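Local coordinates for insect group II chitinase (Ostrinia furnacalis, PDB 5Y2B), which probably hydrolyses the beta-1,4 bonds of chitin as a family 18 glycoside hydrolase, and holds N-acetylglucosamine units along its cleft, at residues S17-G22 against D56-Y61; L9-T14 against S34-I39; P249-S254 against M344-D349. All coordinates share one frame; numbering follows the deposited sequence.

Interaction 1: S17-G22 against D56-Y61. With NAG (2-acetamido-2-deoxy-beta-D-glucopyranose), chain B.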
loop_
_atom_site.group_PDB
_atom_site.type_symbol
_atom_site.label_atom_id
_atom_site.label_comp_id
_atom_site.label_asym_id
_atom_site.label_seq_id
_atom_site.Cartn_x
_atom_site.Cartn_y
_atom_site.Cartn_z
ATOM N N SER A 17 -6.898 -2.653 12.359
ATOM C CA SER A 17 -8.239 -2.922 11.860
ATOM C C SER A 17 -9.054 -3.764 12.840
ATOM O O SER A 17 -10.252 -3.972 12.616
ATOM C CB SER A 17 -8.145 -3.618 10.500
ATOM O OG SER A 17 -7.255 -4.704 10.640
ATOM N N TRP A 18 -8.418 -4.280 13.892
ATOM C CA TRP A 18 -9.108 -4.898 15.018
ATOM C C TRP A 18 -9.981 -3.903 15.779
ATOM O O TRP A 18 -11.008 -4.278 16.357
ATOM C CB TRP A 18 -8.054 -5.464 15.966
ATOM C CG TRP A 18 -8.555 -6.389 17.045
ATOM C CD1 TRP A 18 -9.562 -7.305 16.951
ATOM C CD2 TRP A 18 -8.008 -6.526 18.362
ATOM N NE1 TRP A 18 -9.687 -7.996 18.138
ATOM C CE2 TRP A 18 -8.749 -7.536 19.020
ATOM C CE3 TRP A 18 -6.939 -5.919 19.034
ATOM C CZ2 TRP A 18 -8.473 -7.936 20.326
ATOM C CZ3 TRP A 18 -6.648 -6.328 20.340
ATOM C CH2 TRP A 18 -7.426 -7.320 20.975
ATOM N N TYR A 19 -9.556 -2.649 15.829
ATOM C CA TYR A 19 -10.225 -1.630 16.628
ATOM C C TYR A 19 -11.334 -0.957 15.829
ATOM O O TYR A 19 -11.309 0.246 15.631
ATOM C CB TYR A 19 -9.211 -0.593 17.093
ATOM C CG TYR A 19 -8.098 -1.155 17.918
ATOM C CD1 TYR A 19 -8.302 -1.440 19.250
ATOM C CD2 TYR A 19 -6.825 -1.382 17.381
ATOM C CE1 TYR A 19 -7.299 -1.919 20.050
ATOM C CE2 TYR A 19 -5.800 -1.901 18.177
ATOM C CZ TYR A 19 -6.060 -2.151 19.533
ATOM O OH TYR A 19 -5.112 -2.643 20.405
ATOM N N ARG A 20 -12.300 -1.748 15.363
ATOM C CA ARG A 20 -13.359 -1.245 14.505
ATOM C C ARG A 20 -14.675 -1.868 14.959
ATOM O O ARG A 20 -14.687 -3.031 15.397
ATOM C CB ARG A 20 -13.110 -1.545 13.003
ATOM C CG ARG A 20 -12.070 -0.587 12.393
ATOM C CD ARG A 20 -11.732 -0.912 10.945
ATOM N NE ARG A 20 -10.627 -0.077 10.508
ATOM C CZ ARG A 20 -9.873 -0.297 9.439
ATOM N NH1 ARG A 20 -10.119 -1.331 8.640
ATOM N NH2 ARG A 20 -8.871 0.549 9.167
ATOM N N PRO A 21 -15.787 -1.135 14.888
ATOM C CA PRO A 21 -17.047 -1.690 15.395
ATOM C C PRO A 21 -17.641 -2.687 14.419
ATOM O O PRO A 21 -17.430 -2.610 13.204
ATOM C CB PRO A 21 -17.944 -0.455 15.552
ATOM C CG PRO A 21 -17.470 0.484 14.457
ATOM C CD PRO A 21 -15.938 0.266 14.430
ATOM N N GLY A 22 -18.380 -3.648 14.983
ATOM C CA GLY A 22 -19.336 -4.412 14.196
ATOM C C GLY A 22 -18.621 -5.171 13.106
ATOM O O GLY A 22 -17.580 -5.789 13.348
ATOM N N ASP A 56 1.983 -1.795 18.774
ATOM C CA ASP A 56 0.780 -1.931 19.614
ATOM C C ASP A 56 0.969 -3.226 20.388
ATOM O O ASP A 56 0.625 -4.316 19.910
ATOM C CB ASP A 56 -0.513 -1.929 18.790
ATOM C CG ASP A 56 -1.780 -2.348 19.627
ATOM O OD1 ASP A 56 -1.721 -2.521 20.860
ATOM O OD2 ASP A 56 -2.867 -2.501 19.035
ATOM N N THR A 57 1.525 -3.103 21.585
ATOM C CA THR A 57 1.905 -4.308 22.316
ATOM C C THR A 57 0.672 -5.102 22.723
ATOM O O THR A 57 0.732 -6.338 22.799
ATOM C CB THR A 57 2.735 -3.955 23.545
ATOM O OG1 THR A 57 1.951 -3.097 24.383
ATOM C CG2 THR A 57 4.069 -3.225 23.140
ATOM N N TRP A 58 -0.463 -4.423 22.932
ATOM C CA TRP A 58 -1.675 -5.140 23.334
ATOM C C TRP A 58 -2.030 -6.199 22.300
ATOM O O TRP A 58 -2.224 -7.370 22.640
ATOM C CB TRP A 58 -2.849 -4.177 23.554
ATOM C CG TRP A 58 -4.205 -4.836 23.925
ATOM C CD1 TRP A 58 -5.396 -4.677 23.269
ATOM C CD2 TRP A 58 -4.495 -5.679 25.070
ATOM N NE1 TRP A 58 -6.407 -5.391 23.914
ATOM C CE2 TRP A 58 -5.873 -6.014 25.012
ATOM C CE3 TRP A 58 -3.717 -6.187 26.125
ATOM C CZ2 TRP A 58 -6.497 -6.840 25.970
ATOM C CZ3 TRP A 58 -4.325 -7.031 27.063
ATOM C CH2 TRP A 58 -5.708 -7.338 26.993
ATOM N N SER A 59 -2.121 -5.801 21.021
ATOM C CA SER A 59 -2.479 -6.750 19.977
ATOM C C SER A 59 -1.273 -7.610 19.568
ATOM O O SER A 59 -1.364 -8.845 19.560
ATOM C CB SER A 59 -3.077 -6.002 18.775
ATOM O OG SER A 59 -2.091 -5.240 18.070
ATOM N N ASP A 60 -0.121 -6.979 19.276
ATOM C CA ASP A 60 1.021 -7.687 18.666
ATOM C C ASP A 60 1.617 -8.747 19.594
ATOM O O ASP A 60 1.948 -9.859 19.151
ATOM C CB ASP A 60 2.117 -6.693 18.274
ATOM C CG ASP A 60 1.624 -5.647 17.291
ATOM O OD1 ASP A 60 0.558 -5.894 16.688
ATOM O OD2 ASP A 60 2.269 -4.582 17.144
ATOM N N TYR A 61 1.812 -8.394 20.876
ATOM C CA TYR A 61 2.427 -9.264 21.877
ATOM C C TYR A 61 1.368 -9.929 22.751
ATOM O O TYR A 61 1.238 -11.150 22.740
ATOM C CB TYR A 61 3.394 -8.477 22.787
ATOM C CG TYR A 61 4.611 -7.815 22.173
ATOM C CD1 TYR A 61 5.199 -8.288 20.983
ATOM C CD2 TYR A 61 5.221 -6.720 22.801
ATOM C CE1 TYR A 61 6.375 -7.645 20.421
ATOM C CE2 TYR A 61 6.387 -6.083 22.251
ATOM C CZ TYR A 61 6.952 -6.548 21.057
ATOM O OH TYR A 61 8.080 -5.888 20.538
HETATM C C1 NAG B . -6.282 3.817 15.703
HETATM C C2 NAG B . -7.744 3.751 16.159
HETATM C C3 NAG B . -7.839 3.686 17.688
HETATM C C4 NAG B . -6.979 2.545 18.221
HETATM C C5 NAG B . -5.526 2.740 17.757
HETATM C C6 NAG B . -4.601 1.635 18.212
HETATM C C7 NAG B . -9.369 4.766 14.580
HETATM C C8 NAG B . -10.078 6.055 14.188
HETATM N N2 NAG B . -8.536 4.858 15.626
HETATM O O3 NAG B . -9.200 3.536 18.032
HETATM O O4 NAG B . -7.005 2.437 19.642
HETATM O O5 NAG B . -5.502 2.729 16.329
HETATM O O6 NAG B . -3.513 1.496 17.312
HETATM O O7 NAG B . -9.528 3.710 13.964
#
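W18 slides the outer rim of its six-membered ring past the pyrrole part of W58, CZ3 lying 3.6 Å from W58 CD1. The two indole planes are only 27° apart, yet they are so displaced that the rings barely overlap and only their borders touch. S59 closes the same surface, its CB 3.9 Å from W18 CE3; a small residue suits a helix turn pressed against so broad a ring. Next to this apolar patch, Y19 OH gives its proton to D56 OD2 at 2.6 Å. The carboxylate lies at the ring edge and uses the syn lone pair of OD2. With CG anti to the backbone N (chi1 169°), D56 can meet the tyrosine while OD1 weakly accepts from S59 N at 3.3 Å, as an N-cap does. One carboxylate thus both caps a helix and steadies Y19, whose ring carries a chain B sugar over one face, CE2 3.7 Å from NAG C6. The contact ties the loop that follows strand 8-14 to the start of helix 57-62, with F65 of helix 65-70 meeting W18 and S59, and strand 52-54 behind D60 and Y61.

Interaction 2: L9-T14 against S34-I39. With NAG (2-acetamido-2-deoxy-beta-D-glucopyranose), chain C.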
loop_
_atom_site.group_PDB
_atom_site.type_symbol
_atom_site.label_atom_id
_atom_site.label_comp_id
_atom_site.label_asym_id
_atom_site.label_seq_id
_atom_site.Cartn_x
_atom_site.Cartn_y
_atom_site.Cartn_z
ATOM N N LEU A 9 1.057 -11.952 -5.196
ATOM C CA LEU A 9 -0.034 -11.099 -4.729
ATOM C C LEU A 9 0.290 -10.777 -3.268
ATOM O O LEU A 9 0.098 -11.611 -2.378
ATOM C CB LEU A 9 -1.396 -11.791 -4.889
ATOM C CG LEU A 9 -2.562 -10.870 -5.219
ATOM C CD1 LEU A 9 -3.874 -11.663 -5.435
ATOM C CD2 LEU A 9 -2.724 -9.800 -4.113
ATOM N N VAL A 10 0.773 -9.569 -3.020
ATOM C CA VAL A 10 1.250 -9.169 -1.698
ATOM C C VAL A 10 0.101 -8.453 -0.988
ATOM O O VAL A 10 -0.366 -7.414 -1.454
ATOM C CB VAL A 10 2.502 -8.273 -1.826
ATOM C CG1 VAL A 10 3.068 -7.856 -0.488
ATOM C CG2 VAL A 10 3.569 -9.007 -2.668
ATOM N N CYS A 11 -0.366 -9.006 0.127
ATOM C CA CYS A 11 -1.464 -8.413 0.882
ATOM C C CYS A 11 -0.945 -7.784 2.163
ATOM O O CYS A 11 -0.308 -8.466 2.972
ATOM C CB CYS A 11 -2.502 -9.473 1.269
ATOM S SG CYS A 11 -3.062 -10.394 -0.105
ATOM N N TYR A 12 -1.259 -6.517 2.366
ATOM C CA TYR A 12 -0.981 -5.886 3.640
ATOM C C TYR A 12 -2.084 -6.246 4.642
ATOM O O TYR A 12 -3.289 -6.137 4.341
ATOM C CB TYR A 12 -0.839 -4.368 3.437
ATOM C CG TYR A 12 0.569 -3.984 3.008
ATOM C CD1 TYR A 12 0.936 -3.970 1.657
ATOM C CD2 TYR A 12 1.561 -3.709 3.967
ATOM C CE1 TYR A 12 2.245 -3.650 1.257
ATOM C CE2 TYR A 12 2.852 -3.389 3.591
ATOM C CZ TYR A 12 3.190 -3.354 2.232
ATOM O OH TYR A 12 4.476 -3.037 1.867
ATOM N N TYR A 13 -1.662 -6.745 5.804
ATOM C CA TYR A 13 -2.497 -6.893 6.991
ATOM C C TYR A 13 -2.228 -5.694 7.912
ATOM O O TYR A 13 -1.085 -5.242 8.010
ATOM C CB TYR A 13 -2.151 -8.228 7.697
ATOM C CG TYR A 13 -2.727 -8.303 9.068
ATOM C CD1 TYR A 13 -4.037 -8.738 9.254
ATOM C CD2 TYR A 13 -1.995 -7.883 10.171
ATOM C CE1 TYR A 13 -4.606 -8.743 10.490
ATOM C CE2 TYR A 13 -2.554 -7.908 11.435
ATOM C CZ TYR A 13 -3.865 -8.341 11.575
ATOM O OH TYR A 13 -4.450 -8.387 12.797
ATOM N N THR A 14 -3.251 -5.152 8.577
ATOM C CA THR A 14 -3.010 -4.016 9.471
ATOM C C THR A 14 -3.496 -4.339 10.877
ATOM O O THR A 14 -4.640 -4.767 11.054
ATOM C CB THR A 14 -3.672 -2.719 8.994
ATOM O OG1 THR A 14 -5.098 -2.858 9.009
ATOM C CG2 THR A 14 -3.204 -2.343 7.579
ATOM N N SER A 34 -6.288 -18.262 0.646
ATOM C CA SER A 34 -6.275 -18.569 -0.778
ATOM C C SER A 34 -6.155 -17.317 -1.643
ATOM O O SER A 34 -6.119 -17.438 -2.862
ATOM C CB SER A 34 -7.549 -19.350 -1.148
ATOM O OG SER A 34 -8.648 -18.502 -0.951
ATOM N N LEU A 35 -6.095 -16.122 -1.047
ATOM C CA LEU A 35 -6.094 -14.864 -1.782
ATOM C C LEU A 35 -4.733 -14.156 -1.846
ATOM O O LEU A 35 -4.624 -13.093 -2.485
ATOM C CB LEU A 35 -7.133 -13.926 -1.156
ATOM C CG LEU A 35 -8.585 -14.391 -1.290
ATOM C CD1 LEU A 35 -9.567 -13.372 -0.726
ATOM C CD2 LEU A 35 -8.915 -14.689 -2.743
ATOM N N CYS A 36 -3.694 -14.681 -1.203
ATOM C CA CYS A 36 -2.409 -13.987 -1.188
ATOM C C CYS A 36 -1.265 -14.962 -1.400
ATOM O O CYS A 36 -1.376 -16.129 -1.063
ATOM C CB CYS A 36 -2.161 -13.267 0.134
ATOM S SG CYS A 36 -3.501 -12.254 0.681
ATOM N N THR A 37 -0.146 -14.481 -1.941
ATOM C CA THR A 37 1.071 -15.286 -1.880
ATOM C C THR A 37 1.972 -14.849 -0.751
ATOM O O THR A 37 2.752 -15.654 -0.249
ATOM C CB THR A 37 1.865 -15.236 -3.199
ATOM O OG1 THR A 37 2.264 -13.886 -3.520
ATOM C CG2 THR A 37 1.066 -15.891 -4.346
ATOM N N HIS A 38 1.868 -13.579 -0.362
ATOM C CA HIS A 38 2.694 -12.945 0.651
ATOM C C HIS A 38 1.760 -12.109 1.501
ATOM O O HIS A 38 0.851 -11.469 0.968
ATOM C CB HIS A 38 3.768 -12.043 0.007
ATOM C CG HIS A 38 4.780 -12.802 -0.805
ATOM N ND1 HIS A 38 4.479 -13.373 -2.025
ATOM C CD2 HIS A 38 6.075 -13.123 -0.546
ATOM C CE1 HIS A 38 5.556 -13.992 -2.500
ATOM N NE2 HIS A 38 6.535 -13.856 -1.622
ATOM N N ILE A 39 1.959 -12.134 2.815
ATOM C CA ILE A 39 1.262 -11.242 3.729
ATOM C C ILE A 39 2.309 -10.375 4.415
ATOM O O ILE A 39 3.352 -10.880 4.862
ATOM C CB ILE A 39 0.412 -12.029 4.739
ATOM C CG1 ILE A 39 -0.758 -12.703 4.018
ATOM C CG2 ILE A 39 -0.089 -11.131 5.860
ATOM C CD1 ILE A 39 -1.312 -13.939 4.811
HETATM C C1 NAG C . 0.801 4.046 2.410
HETATM C C2 NAG C . 1.397 3.354 3.683
HETATM C C3 NAG C . 0.386 3.319 4.838
HETATM C C4 NAG C . -0.850 4.141 4.481
HETATM C C5 NAG C . -1.472 3.648 3.176
HETATM C C6 NAG C . -2.551 4.576 2.676
HETATM C C7 NAG C . 1.516 1.170 2.500
HETATM C C8 NAG C . 2.329 -0.129 2.360
HETATM N N2 NAG C . 1.972 2.046 3.418
HETATM O O3 NAG C . 1.044 3.838 5.992
HETATM O O4 NAG C . -1.915 3.924 5.401
HETATM O O5 NAG C . -0.512 3.526 2.128
HETATM O O6 NAG C . -3.105 4.068 1.480
HETATM O O7 NAG C . 0.490 1.378 1.814
#
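L9 O is gripped by two neighbouring backbone N-H groups: T37 N at 2.9 Å, arriving in the carbonyl plane on a lone pair, and H38 N at a weaker 3.3 Å. This bifurcated acceptor marks where strand 38-46 joins strand 8-14, parallel neighbours in the TIM barrel of the family 18 glycoside hydrolases. T37 completes the junction by bringing its hydroxyl back to the partner strand: OG1 accepts from L9 N at 2.8 Å and is hydrogen-bonded to H38 ND1 at 2.7 Å. A threonine fits because OG1, set between the backbone N and the carbonyl carbon (chi1 60°), is turned to the L9 amide, so the side chain adds a bond beside the backbone ones. Farther along, pairing becomes regular, with C11 N bonded almost straight to H38 O (2.9 Å, 176°) and V10 and C11 in register with H38 and I39.

V10 and H38 point into the barrel, where V10 CG2 packs on the histidine CB and the imidazole meets W192 edge-to-face. Y12, also directed inward, places its ring under the acetyl methyl of the chain C sugar, CZ 3.3 Å from NAG C8, and its hydroxyl bonds to D124. On the outward surface, Y13 CB rests on I39 CG2, both residues reaching V69 of helix 65-70, while L9 extends CD1 to L35 O and packs on helix 363-373. A disulfide links C11, within strand 8-14, to C36, just ahead of strand 38-46. Both cysteines hold SG anti to their carbonyl carbons, and the C11 SG-C36 SG bond measures 2.1 Å with a chi3 of -105°.

Interaction 3: P249-S254 against M344-D349. With NAG (2-acetamido-2-deoxy-beta-D-glucopyranose), chain C; NAG (2-acetamido-2-deoxy-beta-D-glucopyranose), chain D.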
loop_
_atom_site.group_PDB
_atom_site.type_symbol
_atom_site.label_atom_id
_atom_site.label_comp_id
_atom_site.label_asym_id
_atom_site.label_seq_id
_atom_site.Cartn_x
_atom_site.Cartn_y
_atom_site.Cartn_z
ATOM N N PRO A 249 -5.386 0.065 -4.445
ATOM C CA PRO A 249 -6.111 0.444 -3.220
ATOM C C PRO A 249 -7.444 -0.274 -3.101
ATOM O O PRO A 249 -8.200 -0.398 -4.070
ATOM C CB PRO A 249 -6.334 1.952 -3.400
ATOM C CG PRO A 249 -6.557 2.057 -4.926
ATOM C CD PRO A 249 -5.716 0.943 -5.583
ATOM N N MET A 250 -7.721 -0.763 -1.876
ATOM C CA MET A 250 -9.015 -1.344 -1.544
ATOM C C MET A 250 -9.926 -0.322 -0.893
ATOM O O MET A 250 -10.853 -0.703 -0.176
ATOM C CB MET A 250 -8.873 -2.572 -0.632
ATOM C CG MET A 250 -7.875 -3.666 -1.110
ATOM S SD MET A 250 -8.475 -4.699 -2.455
ATOM C CE MET A 250 -7.891 -3.758 -3.885
ATOM N N TYR A 251 -9.659 0.966 -1.100
ATOM C CA TYR A 251 -10.336 2.039 -0.386
ATOM C C TYR A 251 -10.407 3.227 -1.333
ATOM O O TYR A 251 -9.860 3.216 -2.457
ATOM C CB TYR A 251 -9.607 2.423 0.907
ATOM C CG TYR A 251 -8.251 2.985 0.575
ATOM C CD1 TYR A 251 -7.187 2.141 0.302
ATOM C CD2 TYR A 251 -8.055 4.352 0.453
ATOM C CE1 TYR A 251 -5.973 2.631 -0.043
ATOM C CE2 TYR A 251 -6.854 4.863 0.112
ATOM C CZ TYR A 251 -5.814 4.004 -0.145
ATOM O OH TYR A 251 -4.618 4.517 -0.482
ATOM N N GLY A 252 -11.085 4.259 -0.868
ATOM C CA GLY A 252 -11.351 5.412 -1.690
ATOM C C GLY A 252 -10.901 6.652 -0.959
ATOM O O GLY A 252 -10.870 6.702 0.273
ATOM N N GLN A 253 -10.497 7.646 -1.741
ATOM C CA GLN A 253 -10.257 8.971 -1.212
ATOM C C GLN A 253 -11.570 9.770 -1.260
ATOM O O GLN A 253 -12.228 9.845 -2.296
ATOM C CB GLN A 253 -9.144 9.669 -2.013
ATOM C CG GLN A 253 -7.695 9.184 -1.707
ATOM C CD GLN A 253 -7.210 9.531 -0.294
ATOM O OE1 GLN A 253 -7.745 10.419 0.352
ATOM N NE2 GLN A 253 -6.193 8.820 0.184
ATOM N N SER A 254 -11.925 10.393 -0.153
ATOM C CA SER A 254 -13.203 11.073 -0.030
ATOM C C SER A 254 -12.996 12.573 0.138
ATOM O O SER A 254 -11.980 13.042 0.687
ATOM C CB SER A 254 -14.007 10.508 1.154
ATOM O OG SER A 254 -13.387 10.888 2.390
ATOM N N MET A 344 -0.088 -5.900 -5.481
ATOM C CA MET A 344 -0.101 -5.673 -4.044
ATOM C C MET A 344 -1.401 -4.952 -3.681
ATOM O O MET A 344 -1.838 -4.066 -4.423
ATOM C CB MET A 344 1.121 -4.827 -3.634
ATOM C CG MET A 344 1.148 -4.352 -2.187
ATOM S SD MET A 344 0.312 -2.777 -1.888
ATOM C CE MET A 344 1.615 -1.587 -2.299
ATOM N N ILE A 345 -2.005 -5.264 -2.527
ATOM C CA ILE A 345 -3.180 -4.496 -2.107
ATOM C C ILE A 345 -2.931 -3.841 -0.754
ATOM O O ILE A 345 -2.345 -4.440 0.157
ATOM C CB ILE A 345 -4.480 -5.344 -2.077
ATOM C CG1 ILE A 345 -4.380 -6.440 -1.023
ATOM C CG2 ILE A 345 -4.739 -5.921 -3.424
ATOM C CD1 ILE A 345 -5.691 -6.954 -0.535
ATOM N N TRP A 346 -3.389 -2.599 -0.639
ATOM C CA TRP A 346 -3.576 -1.909 0.630
ATOM C C TRP A 346 -5.087 -1.740 0.817
ATOM O O TRP A 346 -5.705 -0.926 0.113
ATOM C CB TRP A 346 -2.892 -0.528 0.640
ATOM C CG TRP A 346 -3.047 0.066 1.990
ATOM C CD1 TRP A 346 -4.106 0.805 2.456
ATOM C CD2 TRP A 346 -2.194 -0.168 3.109
ATOM N NE1 TRP A 346 -3.928 1.087 3.788
ATOM C CE2 TRP A 346 -2.761 0.505 4.212
ATOM C CE3 TRP A 346 -0.986 -0.854 3.278
ATOM C CZ2 TRP A 346 -2.166 0.510 5.462
ATOM C CZ3 TRP A 346 -0.404 -0.856 4.521
ATOM C CH2 TRP A 346 -0.987 -0.176 5.597
ATOM N N ALA A 347 -5.707 -2.470 1.746
ATOM C CA ALA A 347 -5.193 -3.548 2.618
ATOM C C ALA A 347 -6.333 -4.609 2.738
ATOM O O ALA A 347 -7.471 -4.347 2.312
ATOM C CB ALA A 347 -4.833 -3.012 3.976
ATOM N N LEU A 348 -6.021 -5.777 3.313
ATOM C CA LEU A 348 -6.969 -6.894 3.365
ATOM C C LEU A 348 -8.304 -6.466 3.936
ATOM O O LEU A 348 -9.366 -6.834 3.417
ATOM C CB LEU A 348 -6.404 -8.026 4.233
ATOM C CG LEU A 348 -5.414 -8.885 3.459
ATOM C CD1 LEU A 348 -4.544 -9.658 4.448
ATOM C CD2 LEU A 348 -6.186 -9.787 2.478
ATOM N N ASP A 349 -8.256 -5.653 4.984
ATOM C CA ASP A 349 -9.387 -5.324 5.836
ATOM C C ASP A 349 -10.254 -4.205 5.279
ATOM O O ASP A 349 -11.267 -3.861 5.904
ATOM C CB ASP A 349 -8.874 -4.885 7.188
ATOM C CG ASP A 349 -7.806 -3.776 7.063
ATOM O OD1 ASP A 349 -8.162 -2.564 7.055
ATOM O OD2 ASP A 349 -6.603 -4.142 6.935
HETATM C C1 NAG C . 0.801 4.046 2.410
HETATM C C2 NAG C . 1.397 3.354 3.683
HETATM C C3 NAG C . 0.386 3.319 4.838
HETATM C C4 NAG C . -0.850 4.141 4.481
HETATM C C5 NAG C . -1.472 3.648 3.176
HETATM C C6 NAG C . -2.551 4.576 2.676
HETATM C C7 NAG C . 1.516 1.170 2.500
HETATM C C8 NAG C . 2.329 -0.129 2.360
HETATM N N2 NAG C . 1.972 2.046 3.418
HETATM O O3 NAG C . 1.044 3.838 5.992
HETATM O O4 NAG C . -1.915 3.924 5.401
HETATM O O5 NAG C . -0.512 3.526 2.128
HETATM O O6 NAG C . -3.105 4.068 1.480
HETATM O O7 NAG C . 0.490 1.378 1.814
HETATM C C1 NAG D . -2.107 4.757 6.489
HETATM C C2 NAG D . -3.535 4.534 6.952
HETATM C C3 NAG D . -3.740 5.152 8.313
HETATM C C4 NAG D . -2.716 4.533 9.247
HETATM C C5 NAG D . -1.305 4.808 8.702
HETATM C C6 NAG D . -0.214 4.163 9.535
HETATM C C7 NAG D . -5.271 4.222 5.228
HETATM C C8 NAG D . -6.180 4.927 4.206
HETATM N N2 NAG D . -4.500 5.024 5.973
HETATM O O3 NAG D . -5.058 4.873 8.732
HETATM O O4 NAG D . -2.703 5.160 10.506
HETATM O O5 NAG D . -1.231 4.222 7.410
HETATM O O6 NAG D . 1.066 4.596 9.129
HETATM O O7 NAG D . -5.260 2.988 5.383
#
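W346 carries the chain C sugar over one indole face, NAG O7 coming to 3.1 Å from CE3 and NAG C5 to 3.6 Å from CE2; CB of A347 lies against the opposite face. At the edge of the indole, NE1 donates to O7 of the chain D sugar at 2.8 Å, and Y251 arrives with CE1 3.6 Å from CD1. The planes of the Y251 and W346 rings are almost perpendicular (87°). Y251 turns an edge to W346 O and receives the chain D acetyl methyl over one face, while its hydroxyl accepts from O6 of the chain C sugar at 2.5 Å. Chi1 of -176° swings the indole of W346 away from its own N, toward the sugar, and a cis peptide leads from this residue into A347. Strands 244-257 and 342-346 run parallel here, as adjacent staves of the TIM barrel, and at their mouth the residues form a sugar platform, probably the floor of the -1 subsite as in other family 18 chitinases. With an alanine here in place of W346, the chain C sugar would probably lose its flat support and NAG D O7 its N-H partner. Behind the platform, M250 N bonds to W346 O at 2.8 Å and 171°. Flexible M250, bent at chi2 and chi3, fits its thioether to branched I345, CE lying 3.9 Å from CG2.

Overall arrangement
All three contacts belong to one barrel, and each touches the bound sugars through at least one aromatic residue. Interactions 2 and 3 have centres about 13 Å apart and share strand pairing: V10 O meets I345 N at 2.9 Å, probably as a hydrogen bond, and Y12 CG packs 3.5 Å from W346 CE3. Both touch the chain C sugar, which D126 and Y198 also bind. D349 joins the rest: its OD1 forms a salt bridge with R20 NH1 at 2.8 Å, linking interaction 3 to interaction 1, while OD2 lies 2.9 Å from T14 OG1 of interaction 2. Interaction 1, centred about 19 Å from interaction 2 and 18 Å from interaction 3, meets the chain B sugar, farther along the cleft.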